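Local coordinates for DNA translocase coupling protein (Clostridium perfringens, PDB 6O1Y), which binds ATP through an FtsK/SpoIIIE-type P-loop NTPase domain and probably acts as a plasmid-encoded, membrane-anchored DNA translocase, at residues L146-W151 with Q339-D344; V296-R301 with G325-K330. One frame throughout, in Å; residues are numbered along the deposited sequence.

Contact 1 (L146-W151 with Q339-D344). With ATP (adenosine-5'-triphosphate), chain C.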
loop_
_atom_site.group_PDB
_atom_site.type_symbol
_atom_site.label_atom_id
_atom_site.label_comp_id
_atom_site.label_asym_id
_atom_site.label_seq_id
_atom_site.Cartn_x
_atom_site.Cartn_y
_atom_site.Cartn_z
ATOM N N LEU A 146 3.367 6.386 4.308
ATOM C CA LEU A 146 2.513 7.547 4.542
ATOM C C LEU A 146 3.281 8.801 4.870
ATOM O O LEU A 146 2.994 9.842 4.279
ATOM C CB LEU A 146 1.468 7.226 5.620
ATOM C CG LEU A 146 0.410 6.185 5.254
ATOM C CD1 LEU A 146 -0.598 6.084 6.340
ATOM C CD2 LEU A 146 -0.265 6.515 3.920
ATOM N N ARG A 147 4.324 8.662 5.719
ATOM C CA ARG A 147 5.283 9.699 6.122
ATOM C C ARG A 147 6.068 10.232 4.910
ATOM O O ARG A 147 6.435 11.423 4.882
ATOM C CB ARG A 147 6.300 9.126 7.130
ATOM C CG ARG A 147 5.693 8.579 8.402
ATOM C CD ARG A 147 6.652 8.681 9.556
ATOM N NE ARG A 147 7.002 7.359 10.065
ATOM C CZ ARG A 147 7.187 7.075 11.350
ATOM N NH1 ARG A 147 7.038 8.017 12.276
ATOM N NH2 ARG A 147 7.500 5.841 11.725
ATOM N N CYS A 148 6.365 9.319 3.942
ATOM C CA CYS A 148 7.136 9.554 2.717
ATOM C C CYS A 148 6.258 10.278 1.728
ATOM O O CYS A 148 6.694 11.288 1.178
ATOM C CB CYS A 148 7.667 8.230 2.166
ATOM S SG CYS A 148 8.557 8.344 0.591
ATOM N N ILE A 149 4.989 9.839 1.574
ATOM C CA ILE A 149 4.002 10.527 0.716
ATOM C C ILE A 149 3.838 11.954 1.251
ATOM O O ILE A 149 3.915 12.902 0.478
ATOM C CB ILE A 149 2.631 9.778 0.636
ATOM C CG1 ILE A 149 2.778 8.397 -0.023
ATOM C CG2 ILE A 149 1.599 10.633 -0.130
ATOM C CD1 ILE A 149 1.890 7.433 0.452
ATOM N N LEU A 150 3.652 12.086 2.582
ATOM C CA LEU A 150 3.540 13.346 3.311
ATOM C C LEU A 150 4.778 14.246 3.054
ATOM O O LEU A 150 4.619 15.358 2.559
ATOM C CB LEU A 150 3.342 13.065 4.811
ATOM C CG LEU A 150 3.192 14.272 5.732
ATOM C CD1 LEU A 150 2.033 15.180 5.281
ATOM C CD2 LEU A 150 3.029 13.827 7.187
ATOM N N TRP A 151 5.987 13.747 3.297
ATOM C CA TRP A 151 7.210 14.527 3.040
ATOM C C TRP A 151 7.254 15.116 1.620
ATOM O O TRP A 151 7.565 16.302 1.463
ATOM C CB TRP A 151 8.481 13.693 3.321
ATOM C CG TRP A 151 9.749 14.388 2.954
ATOM C CD1 TRP A 151 10.493 14.198 1.823
ATOM C CD2 TRP A 151 10.350 15.490 3.651
ATOM N NE1 TRP A 151 11.525 15.112 1.770
ATOM C CE2 TRP A 151 11.469 15.912 2.887
ATOM C CE3 TRP A 151 10.046 16.175 4.844
ATOM C CZ2 TRP A 151 12.303 16.967 3.296
ATOM C CZ3 TRP A 151 10.877 17.222 5.241
ATOM C CH2 TRP A 151 11.998 17.594 4.479
ATOM N N GLN A 339 8.814 -2.603 -3.723
ATOM C CA GLN A 339 9.612 -2.391 -2.522
ATOM C C GLN A 339 9.475 -0.922 -2.127
ATOM O O GLN A 339 9.992 -0.033 -2.814
ATOM C CB GLN A 339 11.097 -2.808 -2.738
ATOM C CG GLN A 339 12.075 -2.485 -1.576
ATOM C CD GLN A 339 11.811 -3.210 -0.259
ATOM O OE1 GLN A 339 11.255 -4.326 -0.201
ATOM N NE2 GLN A 339 12.230 -2.582 0.837
ATOM N N ALA A 340 8.777 -0.680 -1.015
ATOM C CA ALA A 340 8.583 0.663 -0.472
ATOM C C ALA A 340 9.914 1.275 -0.001
ATOM O O ALA A 340 10.717 0.595 0.647
ATOM C CB ALA A 340 7.578 0.627 0.675
ATOM N N PHE A 341 10.155 2.553 -0.357
ATOM C CA PHE A 341 11.339 3.296 0.059
ATOM C C PHE A 341 11.335 3.324 1.581
ATOM O O PHE A 341 10.256 3.341 2.187
ATOM C CB PHE A 341 11.267 4.764 -0.429
ATOM C CG PHE A 341 11.251 5.051 -1.912
ATOM C CD1 PHE A 341 12.193 4.482 -2.760
ATOM C CD2 PHE A 341 10.363 5.968 -2.444
ATOM C CE1 PHE A 341 12.199 4.774 -4.126
ATOM C CE2 PHE A 341 10.390 6.285 -3.805
ATOM C CZ PHE A 341 11.308 5.686 -4.639
ATOM N N TYR A 342 12.515 3.309 2.207
ATOM C CA TYR A 342 12.565 3.407 3.652
ATOM C C TYR A 342 12.756 4.855 3.992
ATOM O O TYR A 342 13.771 5.454 3.647
ATOM C CB TYR A 342 13.609 2.484 4.309
ATOM C CG TYR A 342 13.660 2.629 5.819
ATOM C CD1 TYR A 342 12.495 2.651 6.580
ATOM C CD2 TYR A 342 14.874 2.749 6.487
ATOM C CE1 TYR A 342 12.532 2.847 7.958
ATOM C CE2 TYR A 342 14.925 2.908 7.872
ATOM C CZ TYR A 342 13.751 2.970 8.602
ATOM O OH TYR A 342 13.794 3.148 9.963
ATOM N N PHE A 343 11.733 5.431 4.604
ATOM C CA PHE A 343 11.702 6.824 5.005
ATOM C C PHE A 343 11.998 6.912 6.488
ATOM O O PHE A 343 11.140 6.635 7.322
ATOM C CB PHE A 343 10.345 7.464 4.654
ATOM C CG PHE A 343 10.321 8.944 4.940
ATOM C CD1 PHE A 343 9.837 9.428 6.151
ATOM C CD2 PHE A 343 10.838 9.853 4.025
ATOM C CE1 PHE A 343 9.861 10.790 6.436
ATOM C CE2 PHE A 343 10.843 11.208 4.305
ATOM C CZ PHE A 343 10.359 11.667 5.511
ATOM N N ASP A 344 13.223 7.273 6.812
ATOM C CA ASP A 344 13.686 7.413 8.179
ATOM C C ASP A 344 13.399 8.835 8.686
ATOM O O ASP A 344 13.987 9.793 8.196
ATOM C CB ASP A 344 15.181 7.096 8.229
ATOM C CG ASP A 344 15.641 6.431 9.498
ATOM O OD1 ASP A 344 15.130 6.799 10.584
ATOM O OD2 ASP A 344 16.517 5.540 9.413
HETATM P PG ATP C . 2.670 2.332 12.545
HETATM O O1G ATP C . 3.762 3.198 13.114
HETATM O O2G ATP C . 1.529 3.170 11.907
HETATM O O3G ATP C . 2.040 1.416 13.618
HETATM P PB ATP C . 4.087 0.041 11.298
HETATM O O1B ATP C . 3.411 -0.924 10.402
HETATM O O2B ATP C . 4.191 -0.548 12.708
HETATM O O3B ATP C . 3.228 1.385 11.383
HETATM P PA ATP C . 6.653 1.454 10.911
HETATM O O1A ATP C . 6.354 2.298 12.094
HETATM O O2A ATP C . 6.495 2.279 9.630
HETATM O O3A ATP C . 5.576 0.284 10.782
HETATM O "O5'" ATP C . 8.192 0.947 10.989
HETATM C "C5'" ATP C . 8.557 -0.447 11.027
HETATM C "C4'" ATP C . 10.052 -0.635 10.928
HETATM O "O4'" ATP C . 10.344 -1.689 9.980
HETATM C "C3'" ATP C . 10.892 0.557 10.470
HETATM O "O3'" ATP C . 11.195 1.457 11.531
HETATM C "C2'" ATP C . 12.123 -0.144 9.892
HETATM O "O2'" ATP C . 13.046 -0.592 10.884
HETATM C "C1'" ATP C . 11.454 -1.318 9.179
HETATM N N9 ATP C . 10.990 -0.991 7.829
HETATM C C8 ATP C . 9.853 -0.317 7.464
HETATM N N7 ATP C . 9.788 -0.031 6.184
HETATM C C5 ATP C . 10.958 -0.565 5.669
HETATM C C6 ATP C . 11.522 -0.547 4.375
HETATM N N6 ATP C . 10.942 0.035 3.326
HETATM N N1 ATP C . 12.731 -1.130 4.204
HETATM C C2 ATP C . 13.323 -1.704 5.260
HETATM N N3 ATP C . 12.891 -1.780 6.524
HETATM C C4 ATP C . 11.700 -1.177 6.667
#
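Phe343 lies against helix 142-155, the helix that follows the P-loop in this FtsK/SpoIIIE-type P-loop NTPase domain, and joins it to the chain leaving strand 334-340. Its CB meets CB of Cys148 at 3.7 Å. CG is anti to the backbone N (chi1 -175°), which carries the ring over the helix backbone: CA of Cys148 makes a CH-pi contact over one face, 4.1 Å from the Phe343 ring centroid. On one side of the ring CD1 touches CB of Arg147, and CE1 lies nearest Arg147 O, 3.8 Å away over the rim of that same face; on the other CD2 is near CA of Cys148. At the far end CE2 and CZ reach Trp151, with CZ 3.5 Å from its CB. The five-membered ring of Trp151 and the Phe343 ring are inclined obliquely, at 37°. Trp100 meets the rings of Phe343, Trp151 and Phe341, and NE1 of Trp151 is hydrogen-bonded to Asp102. Ahead of Phe343, Tyr342 lays CB and CD1 along the adenine and CE1 by the ribose. Ala340 O accepts a weak hydrogen bond from ATP N6 (2.7 Å), while SG of Cys148 sits at the ring edge of Phe341, 4.3 Å from CD2.

Contact 2 (V296-R301 with G325-K330). With ATP (adenosine-5'-triphosphate), chain C.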
loop_
_atom_site.group_PDB
_atom_site.type_symbol
_atom_site.label_atom_id
_atom_site.label_comp_id
_atom_site.label_asym_id
_atom_site.label_seq_id
_atom_site.Cartn_x
_atom_site.Cartn_y
_atom_site.Cartn_z
ATOM N N VAL A 296 -6.402 3.887 -4.382
ATOM C CA VAL A 296 -5.038 3.358 -4.184
ATOM C C VAL A 296 -4.980 2.390 -3.000
ATOM O O VAL A 296 -5.411 2.719 -1.892
ATOM C CB VAL A 296 -3.937 4.460 -4.111
ATOM C CG1 VAL A 296 -2.551 3.851 -4.135
ATOM C CG2 VAL A 296 -4.074 5.452 -5.255
ATOM N N ARG A 297 -4.450 1.181 -3.254
ATOM C CA ARG A 297 -4.335 0.135 -2.244
ATOM C C ARG A 297 -2.894 -0.326 -2.091
ATOM O O ARG A 297 -2.287 -0.792 -3.051
ATOM C CB ARG A 297 -5.240 -1.063 -2.581
ATOM C CG ARG A 297 -6.666 -0.718 -2.949
ATOM C CD ARG A 297 -7.567 -0.508 -1.747
ATOM N NE ARG A 297 -8.886 -0.031 -2.170
ATOM C CZ ARG A 297 -9.852 -0.812 -2.652
ATOM N NH1 ARG A 297 -9.669 -2.126 -2.755
ATOM N NH2 ARG A 297 -11.010 -0.288 -3.027
ATOM N N ILE A 298 -2.344 -0.184 -0.887
ATOM C CA ILE A 298 -0.999 -0.638 -0.561
ATOM C C ILE A 298 -1.192 -1.765 0.442
ATOM O O ILE A 298 -1.920 -1.588 1.419
ATOM C CB ILE A 298 -0.097 0.540 -0.082
ATOM C CG1 ILE A 298 0.746 1.103 -1.240
ATOM C CG2 ILE A 298 0.803 0.150 1.073
ATOM C CD1 ILE A 298 0.217 2.282 -1.798
ATOM N N CYS A 299 -0.633 -2.948 0.165
ATOM C CA CYS A 299 -0.868 -4.083 1.054
ATOM C C CYS A 299 0.371 -4.868 1.452
ATOM O O CYS A 299 1.090 -5.383 0.596
ATOM C CB CYS A 299 -1.919 -5.006 0.455
ATOM S SG CYS A 299 -2.796 -6.014 1.675
ATOM N N GLY A 300 0.560 -5.012 2.756
ATOM C CA GLY A 300 1.641 -5.806 3.323
ATOM C C GLY A 300 1.284 -7.277 3.342
ATOM O O GLY A 300 0.174 -7.647 2.934
ATOM N N ARG A 301 2.213 -8.134 3.822
ATOM C CA ARG A 301 1.951 -9.568 3.876
ATOM C C ARG A 301 0.910 -9.865 4.916
ATOM O O ARG A 301 1.091 -9.567 6.096
ATOM C CB ARG A 301 3.219 -10.426 4.081
ATOM C CG ARG A 301 2.938 -11.939 3.944
ATOM C CD ARG A 301 4.112 -12.819 4.315
ATOM N NE ARG A 301 3.996 -13.353 5.673
ATOM C CZ ARG A 301 4.894 -14.153 6.246
ATOM N NH1 ARG A 301 5.994 -14.509 5.591
ATOM N NH2 ARG A 301 4.708 -14.588 7.486
ATOM N N GLY A 325 9.454 -4.068 4.077
ATOM C CA GLY A 325 9.142 -2.988 3.151
ATOM C C GLY A 325 8.629 -3.465 1.814
ATOM O O GLY A 325 8.440 -2.647 0.910
ATOM N N ARG A 326 8.417 -4.787 1.670
ATOM C CA ARG A 326 7.891 -5.357 0.432
ATOM C C ARG A 326 6.374 -5.399 0.553
ATOM O O ARG A 326 5.802 -6.058 1.446
ATOM C CB ARG A 326 8.500 -6.734 0.125
ATOM C CG ARG A 326 8.217 -7.295 -1.260
ATOM C CD ARG A 326 8.965 -6.605 -2.395
ATOM N NE ARG A 326 10.432 -6.549 -2.275
ATOM C CZ ARG A 326 11.263 -7.544 -2.569
ATOM N NH1 ARG A 326 10.792 -8.743 -2.886
ATOM N NH2 ARG A 326 12.570 -7.369 -2.476
ATOM N N PHE A 327 5.735 -4.611 -0.325
ATOM C CA PHE A 327 4.295 -4.422 -0.404
ATOM C C PHE A 327 3.722 -4.831 -1.733
ATOM O O PHE A 327 4.418 -5.117 -2.708
ATOM C CB PHE A 327 3.951 -2.938 -0.149
ATOM C CG PHE A 327 4.017 -2.539 1.298
ATOM C CD1 PHE A 327 5.189 -2.047 1.843
ATOM C CD2 PHE A 327 2.920 -2.694 2.124
ATOM C CE1 PHE A 327 5.265 -1.721 3.194
ATOM C CE2 PHE A 327 3.001 -2.381 3.478
ATOM C CZ PHE A 327 4.179 -1.902 4.006
ATOM N N LEU A 328 2.417 -4.834 -1.748
ATOM C CA LEU A 328 1.622 -5.031 -2.924
ATOM C C LEU A 328 0.990 -3.677 -3.196
ATOM O O LEU A 328 0.785 -2.875 -2.271
ATOM C CB LEU A 328 0.553 -6.099 -2.686
ATOM C CG LEU A 328 1.029 -7.511 -2.865
ATOM C CD1 LEU A 328 -0.077 -8.442 -2.648
ATOM C CD2 LEU A 328 1.580 -7.736 -4.267
ATOM N N PHE A 329 0.699 -3.424 -4.464
ATOM C CA PHE A 329 0.116 -2.179 -4.919
ATOM C C PHE A 329 -1.028 -2.463 -5.873
ATOM O O PHE A 329 -0.822 -3.098 -6.898
ATOM C CB PHE A 329 1.210 -1.328 -5.602
ATOM C CG PHE A 329 0.726 -0.000 -6.129
ATOM C CD1 PHE A 329 0.619 1.100 -5.288
ATOM C CD2 PHE A 329 0.359 0.145 -7.461
ATOM C CE1 PHE A 329 0.149 2.321 -5.770
ATOM C CE2 PHE A 329 -0.094 1.371 -7.943
ATOM C CZ PHE A 329 -0.204 2.446 -7.092
ATOM N N LYS A 330 -2.223 -1.976 -5.560
ATOM C CA LYS A 330 -3.367 -2.138 -6.437
ATOM C C LYS A 330 -3.943 -0.786 -6.784
ATOM O O LYS A 330 -4.066 0.075 -5.914
ATOM C CB LYS A 330 -4.441 -3.010 -5.791
ATOM C CG LYS A 330 -5.388 -3.614 -6.833
ATOM C CD LYS A 330 -6.680 -4.148 -6.263
ATOM C CE LYS A 330 -7.400 -4.945 -7.312
ATOM N NZ LYS A 330 -8.854 -5.023 -7.030
HETATM P PG ATP C . 2.670 2.332 12.545
HETATM O O1G ATP C . 3.762 3.198 13.114
HETATM O O2G ATP C . 1.529 3.170 11.907
HETATM O O3G ATP C . 2.040 1.416 13.618
HETATM P PB ATP C . 4.087 0.041 11.298
HETATM O O1B ATP C . 3.411 -0.924 10.402
HETATM O O2B ATP C . 4.191 -0.548 12.708
HETATM O O3B ATP C . 3.228 1.385 11.383
HETATM P PA ATP C . 6.653 1.454 10.911
HETATM O O1A ATP C . 6.354 2.298 12.094
HETATM O O2A ATP C . 6.495 2.279 9.630
HETATM O O3A ATP C . 5.576 0.284 10.782
HETATM O "O5'" ATP C . 8.192 0.947 10.989
HETATM C "C5'" ATP C . 8.557 -0.447 11.027
HETATM C "C4'" ATP C . 10.052 -0.635 10.928
HETATM O "O4'" ATP C . 10.344 -1.689 9.980
HETATM C "C3'" ATP C . 10.892 0.557 10.470
HETATM O "O3'" ATP C . 11.195 1.457 11.531
HETATM C "C2'" ATP C . 12.123 -0.144 9.892
HETATM O "O2'" ATP C . 13.046 -0.592 10.884
HETATM C "C1'" ATP C . 11.454 -1.318 9.179
HETATM N N9 ATP C . 10.990 -0.991 7.829
HETATM C C8 ATP C . 9.853 -0.317 7.464
HETATM N N7 ATP C . 9.788 -0.031 6.184
HETATM C C5 ATP C . 10.958 -0.565 5.669
HETATM C C6 ATP C . 11.522 -0.547 4.375
HETATM N N6 ATP C . 10.942 0.035 3.326
HETATM N N1 ATP C . 12.731 -1.130 4.204
HETATM C C2 ATP C . 13.323 -1.704 5.260
HETATM N N3 ATP C . 12.891 -1.780 6.524
HETATM C C4 ATP C . 11.700 -1.177 6.667
#
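Arg297 and Lys330 face each other as an antiparallel hydrogen-bonded pair: Arg297 N donates a hydrogen bond to Lys330 O, and Lys330 N returns a nearly straight one to Arg297 O (2.8 Å, 169° at the hydrogen). Both donors lie in the plane of the carbonyl they address. Cys299 and Leu328 form the second such pair, less regular in its angles. Cys299 N approaches Leu328 O from 36° above the carbonyl plane, and Leu328 N reaches Cys299 O at 2.7 Å. Between them, the non-hydrogen-bonded pair Ile298 and Phe329 brings each CA close to a carbonyl oxygen of the other strand, as in the contact of Phe329 CA with Arg297 O at 3.3 Å. Strand 296-299 is where the antiparallel part of the large mixed sheet of the P-loop NTPase domain meets the parallel part: it is antiparallel to strand 326-331 and parallel to strand 132-135, which leads into the P-loop.

Packing is close on the face of Ile298 and Phe329. Ile298 CD1 meets the edge of the Phe329 ring at CD1 (3.7 Å), Val296 CG1 reaches Phe329 CE1 at 3.5 Å, and Ile298 CG2 leans on Phe327 CD2. The Phe327 ring turns its edge to the backbone, CD2 lying 3.4 Å from Cys299 C. Phe338 of strand 334-340 touches Ile298, Phe327 and Phe329 here.

The opposite face is looser. Cys299 and Leu328 approach through CB atoms 4.1 Å apart. Arg297 and Lys330 touch through their CB atoms, after which both chains leave the sheet on the same side; NH1 of Arg297 and NZ of Lys330, like charges, stay 5.2 Å apart. The partly exposed Lys330 is extended beyond CG, its NZ hydrogen-bonded to Leu312 O, whereas Arg297 bends at chi2 (-83°), with NE hydrogen-bonded to Val294 O.

Contacts 1 and 2 lie 13 Å apart between centres and both touch the ATP. Along the chain contact 2 is nested in the loop that contact 1 closes; strands 326-331 and 334-340 are successive and adjacent in the same sheet. The contacts meet directly: Ala340 N lies 2.8 Å from Gly325 O, a probable hydrogen bond, and Ala340 CB packs on Phe327 CD1 at 3.8 Å. Gln339 OE1 probably accepts a bond from Arg326 NE. The adenine amino group lies by this junction, with Gly325 CA 3.5 Å from ATP N6. Gly139 N, Lys142 NZ and Val144 N are also hydrogen-bonded to ATP, the P-loop residues probably at its phosphates.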